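Local coordinates for protein PfkB (Polaromonas sp. JS666, PDB 4DU5) that probably phosphorylates a sugar or a related small molecule at the expense of ATP, as other PfkB-family carbohydrate kinases do, at residues A[63-73]-A[285-296]. Sequence-based numbering, arbitrary orientation.
Sequences NVAIGLARLGL and DGFAVGVISALL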
ATOM      1  N   ASN A  63     -15.231  11.064   7.714  1.00 25.17           N
ATOM      2  CA  ASN A  63     -15.899  12.130   6.942  1.00 25.06           C
ATOM      3  C   ASN A  63     -17.000  12.768   7.790  1.00 24.15           C
ATOM      4  O   ASN A  63     -17.091  14.008   7.851  1.00 24.72           O
ATOM      5  CB  ASN A  63     -16.458  11.608   5.624  1.00 25.57           C
ATOM      6  CG  ASN A  63     -15.395  10.900   4.784  1.00 29.89           C
ATOM      7  OD1 ASN A  63     -14.246  11.369   4.690  1.00 34.87           O
ATOM      8  ND2 ASN A  63     -15.765   9.765   4.171  1.00 31.48           N
ATOM      9  N   VAL A  64     -17.789  11.955   8.488  1.00 21.71           N
ATOM     10  CA  VAL A  64     -18.837  12.515   9.327  1.00 21.32           C
ATOM     11  C   VAL A  64     -18.205  13.352  10.465  1.00 21.74           C
ATOM     12  O   VAL A  64     -18.708  14.444  10.836  1.00 21.33           O
ATOM     13  CB  VAL A  64     -19.836  11.416   9.845  1.00 20.83           C
ATOM     14  CG1 VAL A  64     -20.732  11.903  10.962  1.00 19.83           C
ATOM     15  CG2 VAL A  64     -20.693  10.958   8.748  1.00 20.87           C
ATOM     16  N   ALA A  65     -17.091  12.838  10.996  1.00 21.62           N
ATOM     17  CA  ALA A  65     -16.399  13.486  12.091  1.00 20.95           C
ATOM     18  C   ALA A  65     -15.858  14.853  11.652  1.00 20.59           C
ATOM     19  O   ALA A  65     -16.051  15.819  12.329  1.00 20.98           O
ATOM     20  CB  ALA A  65     -15.328  12.595  12.615  1.00 20.31           C
ATOM     21  N   ILE A  66     -15.212  14.929  10.509  1.00 20.78           N
ATOM     22  CA  ILE A  66     -14.736  16.201   9.931  1.00 21.24           C
ATOM     23  C   ILE A  66     -15.830  17.283   9.714  1.00 21.53           C
ATOM     24  O   ILE A  66     -15.588  18.467   9.880  1.00 21.48           O
ATOM     25  CB  ILE A  66     -14.091  15.936   8.544  1.00 21.31           C
ATOM     26  CG1 ILE A  66     -12.911  14.956   8.625  1.00 20.10           C
ATOM     27  CG2 ILE A  66     -13.733  17.246   7.835  1.00 21.92           C
ATOM     28  CD1 ILE A  66     -12.105  14.868   7.294  1.00 17.57           C
ATOM     29  N   GLY A  67     -17.013  16.870   9.291  1.00 21.73           N
ATOM     30  CA  GLY A  67     -18.139  17.787   9.141  1.00 22.56           C
ATOM     31  C   GLY A  67     -18.683  18.306  10.458  1.00 23.00           C
ATOM     32  O   GLY A  67     -18.779  19.512  10.647  1.00 23.63           O
ATOM     33  N   LEU A  68     -19.049  17.399  11.361  1.00 23.13           N
ATOM     34  CA  LEU A  68     -19.374  17.767  12.727  1.00 23.52           C
ATOM     35  C   LEU A  68     -18.335  18.637  13.397  1.00 23.93           C
ATOM     36  O   LEU A  68     -18.711  19.509  14.169  1.00 24.95           O
ATOM     37  CB  LEU A  68     -19.553  16.548  13.614  1.00 23.38           C
ATOM     38  CG  LEU A  68     -20.556  15.462  13.305  1.00 24.81           C
ATOM     39  CD1 LEU A  68     -20.479  14.409  14.415  1.00 25.69           C
ATOM     40  CD2 LEU A  68     -21.971  16.018  13.171  1.00 26.01           C
ATOM     41  N   ALA A  69     -17.043  18.392  13.167  1.00 23.93           N
ATOM     42  CA  ALA A  69     -16.002  19.234  13.767  1.00 24.22           C
ATOM     43  C   ALA A  69     -15.942  20.634  13.120  1.00 24.80           C
ATOM     44  O   ALA A  69     -15.728  21.654  13.806  1.00 25.16           O
ATOM     45  CB  ALA A  69     -14.665  18.565  13.726  1.00 23.37           C
ATOM     46  N   ARG A  70     -16.134  20.692  11.806  1.00 25.07           N
ATOM     47  CA  ARG A  70     -16.210  21.986  11.116  1.00 25.54           C
ATOM     48  C   ARG A  70     -17.463  22.780  11.494  1.00 25.02           C
ATOM     49  O   ARG A  70     -17.504  23.985  11.318  1.00 25.56           O
ATOM     50  CB  ARG A  70     -16.135  21.835   9.592  1.00 25.39           C
ATOM     51  CG  ARG A  70     -14.797  21.315   9.101  1.00 26.08           C
ATOM     52  CD  ARG A  70     -14.889  20.956   7.640  1.00 25.32           C
ATOM     53  NE  ARG A  70     -13.588  20.616   7.094  1.00 26.74           N
ATOM     54  CZ  ARG A  70     -13.362  20.388   5.798  1.00 29.92           C
ATOM     55  NH1 ARG A  70     -14.358  20.461   4.913  1.00 30.67           N
ATOM     56  NH2 ARG A  70     -12.139  20.078   5.374  1.00 30.71           N
ATOM     57  N   LEU A  71     -18.483  22.107  11.986  1.00 24.36           N
ATOM     58  CA  LEU A  71     -19.671  22.820  12.418  1.00 24.24           C
ATOM     59  C   LEU A  71     -19.536  23.322  13.854  1.00 24.36           C
ATOM     60  O   LEU A  71     -20.458  23.902  14.379  1.00 24.89           O
ATOM     61  CB  LEU A  71     -20.958  21.976  12.228  1.00 23.60           C
ATOM     62  CG  LEU A  71     -21.464  21.757  10.789  1.00 20.97           C
ATOM     63  CD1 LEU A  71     -22.801  21.116  10.782  1.00 16.87           C
ATOM     64  CD2 LEU A  71     -21.511  23.051  10.016  1.00 20.00           C
ATOM     65  N   GLY A  72     -18.387  23.108  14.480  1.00 24.71           N
ATOM     66  CA  GLY A  72     -18.142  23.625  15.820  1.00 25.44           C
ATOM     67  C   GLY A  72     -18.222  22.602  16.943  1.00 26.42           C
ATOM     68  O   GLY A  72     -17.821  22.889  18.046  1.00 27.43           O
ATOM     69  N   LEU A  73     -18.735  21.410  16.677  1.00 26.76           N
ATOM     70  CA  LEU A  73     -18.886  20.390  17.700  1.00 27.07           C
ATOM     71  C   LEU A  73     -17.567  19.766  18.173  1.00 28.49           C
ATOM     72  O   LEU A  73     -16.562  19.715  17.455  1.00 29.18           O
ATOM     73  CB  LEU A  73     -19.795  19.275  17.190  1.00 27.02           C
ATOM     74  CG  LEU A  73     -21.317  19.370  17.302  1.00 25.60           C
ATOM     75  CD1 LEU A  73     -21.910  20.300  16.227  1.00 24.08           C
ATOM     76  CD2 LEU A  73     -21.895  17.988  17.211  1.00 21.51           C
ATOM     77  N   ASP A 285     -23.120  11.063   3.856  1.00 27.58           N
ATOM     78  CA  ASP A 285     -22.273  11.602   4.907  1.00 27.91           C
ATOM     79  C   ASP A 285     -22.651  13.046   5.243  1.00 27.12           C
ATOM     80  O   ASP A 285     -22.670  13.428   6.414  1.00 28.01           O
ATOM     81  CB  ASP A 285     -20.781  11.475   4.551  1.00 27.93           C
ATOM     82  CG  ASP A 285     -20.317   9.995   4.370  1.00 30.59           C
ATOM     83  OD1 ASP A 285     -20.812   9.039   5.065  1.00 28.22           O
ATOM     84  OD2 ASP A 285     -19.399   9.817   3.527  1.00 33.57           O
ATOM     85  N   GLY A 286     -22.984  13.837   4.238  1.00 25.40           N
ATOM     86  CA  GLY A 286     -23.415  15.176   4.511  1.00 24.51           C
ATOM     87  C   GLY A 286     -24.722  15.124   5.252  1.00 24.45           C
ATOM     88  O   GLY A 286     -24.935  15.806   6.282  1.00 24.49           O
ATOM     89  N   PHE A 287     -25.610  14.288   4.741  1.00 24.00           N
ATOM     90  CA  PHE A 287     -26.885  14.183   5.360  1.00 23.72           C
ATOM     91  C   PHE A 287     -26.711  13.985   6.860  1.00 23.26           C
ATOM     92  O   PHE A 287     -27.165  14.826   7.611  1.00 24.43           O
ATOM     93  CB  PHE A 287     -27.776  13.133   4.708  1.00 23.65           C
ATOM     94  CG  PHE A 287     -29.193  13.249   5.124  1.00 24.22           C
ATOM     95  CD1 PHE A 287     -30.047  14.133   4.471  1.00 25.02           C
ATOM     96  CD2 PHE A 287     -29.670  12.520   6.212  1.00 25.06           C
ATOM     97  CE1 PHE A 287     -31.364  14.269   4.867  1.00 25.87           C
ATOM     98  CE2 PHE A 287     -31.004  12.641   6.628  1.00 25.64           C
ATOM     99  CZ  PHE A 287     -31.852  13.521   5.963  1.00 24.91           C
ATOM    100  N   ALA A 288     -26.002  12.951   7.307  1.00 22.54           N
ATOM    101  CA  ALA A 288     -25.914  12.678   8.766  1.00 21.88           C
ATOM    102  C   ALA A 288     -25.216  13.760   9.550  1.00 21.57           C
ATOM    103  O   ALA A 288     -25.595  14.013  10.701  1.00 20.78           O
ATOM    104  CB  ALA A 288     -25.291  11.328   9.085  1.00 21.26           C
ATOM    105  N   VAL A 289     -24.201  14.393   8.959  1.00 21.71           N
ATOM    106  CA  VAL A 289     -23.584  15.548   9.635  1.00 22.61           C
ATOM    107  C   VAL A 289     -24.634  16.636   9.863  1.00 22.11           C
ATOM    108  O   VAL A 289     -24.717  17.211  10.921  1.00 20.96           O
ATOM    109  CB  VAL A 289     -22.400  16.125   8.868  1.00 23.38           C
ATOM    110  CG1 VAL A 289     -21.821  17.303   9.628  1.00 23.85           C
ATOM    111  CG2 VAL A 289     -21.302  15.064   8.693  1.00 24.46           C
ATOM    112  N   GLY A 290     -25.472  16.867   8.866  1.00 23.01           N
ATOM    113  CA  GLY A 290     -26.577  17.811   9.016  1.00 24.03           C
ATOM    114  C   GLY A 290     -27.576  17.471  10.106  1.00 25.05           C
ATOM    115  O   GLY A 290     -27.879  18.324  10.963  1.00 25.10           O
ATOM    116  N   VAL A 291     -28.086  16.232  10.116  1.00 25.54           N
ATOM    117  CA  VAL A 291     -29.183  15.969  11.038  1.00 26.49           C
ATOM    118  C   VAL A 291     -28.708  15.733  12.430  1.00 26.12           C
ATOM    119  O   VAL A 291     -29.418  16.081  13.375  1.00 26.54           O
ATOM    120  CB  VAL A 291     -30.237  14.922  10.529  1.00 26.97           C
ATOM    121  CG1 VAL A 291     -29.865  14.466   9.153  1.00 28.25           C
ATOM    122  CG2 VAL A 291     -30.411  13.741  11.481  1.00 27.49           C
ATOM    123  N   ILE A 292     -27.492  15.199  12.562  1.00 26.06           N
ATOM    124  CA  ILE A 292     -26.880  14.954  13.873  1.00 25.45           C
ATOM    125  C   ILE A 292     -26.519  16.275  14.560  1.00 25.23           C
ATOM    126  O   ILE A 292     -26.872  16.507  15.729  1.00 24.64           O
ATOM    127  CB  ILE A 292     -25.658  14.010  13.751  1.00 26.53           C
ATOM    128  CG1 ILE A 292     -26.133  12.592  13.380  1.00 25.45           C
ATOM    129  CG2 ILE A 292     -24.746  14.013  15.041  1.00 24.92           C
ATOM    130  CD1 ILE A 292     -25.020  11.584  13.434  1.00 24.07           C
ATOM    131  N   SER A 293     -25.875  17.168  13.828  1.00 24.72           N
ATOM    132  CA  SER A 293     -25.503  18.423  14.443  1.00 25.04           C
ATOM    133  C   SER A 293     -26.722  19.262  14.847  1.00 25.29           C
ATOM    134  O   SER A 293     -26.722  19.866  15.906  1.00 25.16           O
ATOM    135  CB  SER A 293     -24.533  19.207  13.566  1.00 24.74           C
ATOM    136  OG  SER A 293     -25.155  19.583  12.356  1.00 25.76           O
ATOM    137  N   ALA A 294     -27.763  19.311  14.026  1.00 26.02           N
ATOM    138  CA  ALA A 294     -28.925  20.130  14.396  1.00 26.33           C
ATOM    139  C   ALA A 294     -29.607  19.645  15.700  1.00 26.96           C
ATOM    140  O   ALA A 294     -29.886  20.449  16.601  1.00 27.00           O
ATOM    141  CB  ALA A 294     -29.909  20.217  13.251  1.00 25.47           C
ATOM    142  N   LEU A 295     -29.846  18.337  15.812  1.00 27.73           N
ATOM    143  CA  LEU A 295     -30.521  17.764  16.981  1.00 28.35           C
ATOM    144  C   LEU A 295     -29.684  17.970  18.247  1.00 29.13           C
ATOM    145  O   LEU A 295     -30.203  18.148  19.346  1.00 29.78           O
ATOM    146  CB  LEU A 295     -30.743  16.273  16.758  1.00 28.47           C
ATOM    147  CG  LEU A 295     -31.981  15.562  16.197  1.00 28.51           C
ATOM    148  CD1 LEU A 295     -33.044  16.492  15.681  1.00 27.88           C
ATOM    149  CD2 LEU A 295     -31.515  14.603  15.099  1.00 28.40           C
ATOM    150  N   LEU A 296     -28.375  17.929  18.101  1.00 29.54           N
ATOM    151  CA  LEU A 296     -27.517  18.138  19.237  1.00 30.34           C
ATOM    152  C   LEU A 296     -27.411  19.629  19.542  1.00 31.51           C
ATOM    153  O   LEU A 296     -27.148  20.007  20.672  1.00 32.29           O
ATOM    154  CB  LEU A 296     -26.144  17.500  18.976  1.00 30.11           C
ATOM    155  CG  LEU A 296     -25.714  16.164  19.633  1.00 28.55           C
ATOM    156  CD1 LEU A 296     -26.783  15.437  20.415  1.00 26.48           C
ATOM    157  CD2 LEU A 296     -25.087  15.230  18.615  1.00 26.68           C
TER
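Val289 reaches from helix 285-296 onto the backbone of helix 63-70 at Gly67, where the lack of a side chain probably helps the axes come within 8.9 Å. CG1, anti to its own backbone N (chi1 -180°), rests on the Gly67-Leu68 peptide and meets Leu68 CD2 at 3.8 Å; CG2 lies a turn back beside Val64, with Val64 CG1 3.9 Å away, the two side chains passing alongside and pointing opposite ways. Leu68 CD2 also packs on Ile292 CG2. One turn on, Ser293 OG sits between its backbone N and carbonyl carbon (chi1 65°), which turns it back onto its own helix to bond Val289 O at 2.8 Å, and Arg307 of helix 301-316 bonds the same hydroxyl. Beyond the end of helix 63-70, the CD1 methyls of Leu71 and Leu73 pack on Ser293 CB. At the opposite end, Asn63 ND2 stays 3.7 Å from Asp285 OD2, where the family's GAGD motif ends. An alanine in place of this valine removes both methyls and is likely to leave a gap over Gly67, with Val64 and Leu68 less firmly packed. Both helices lie against strand 153-159 in the central sheet of the ribokinase-like fold, joined by apolar fit, the serine offering mainly carbon.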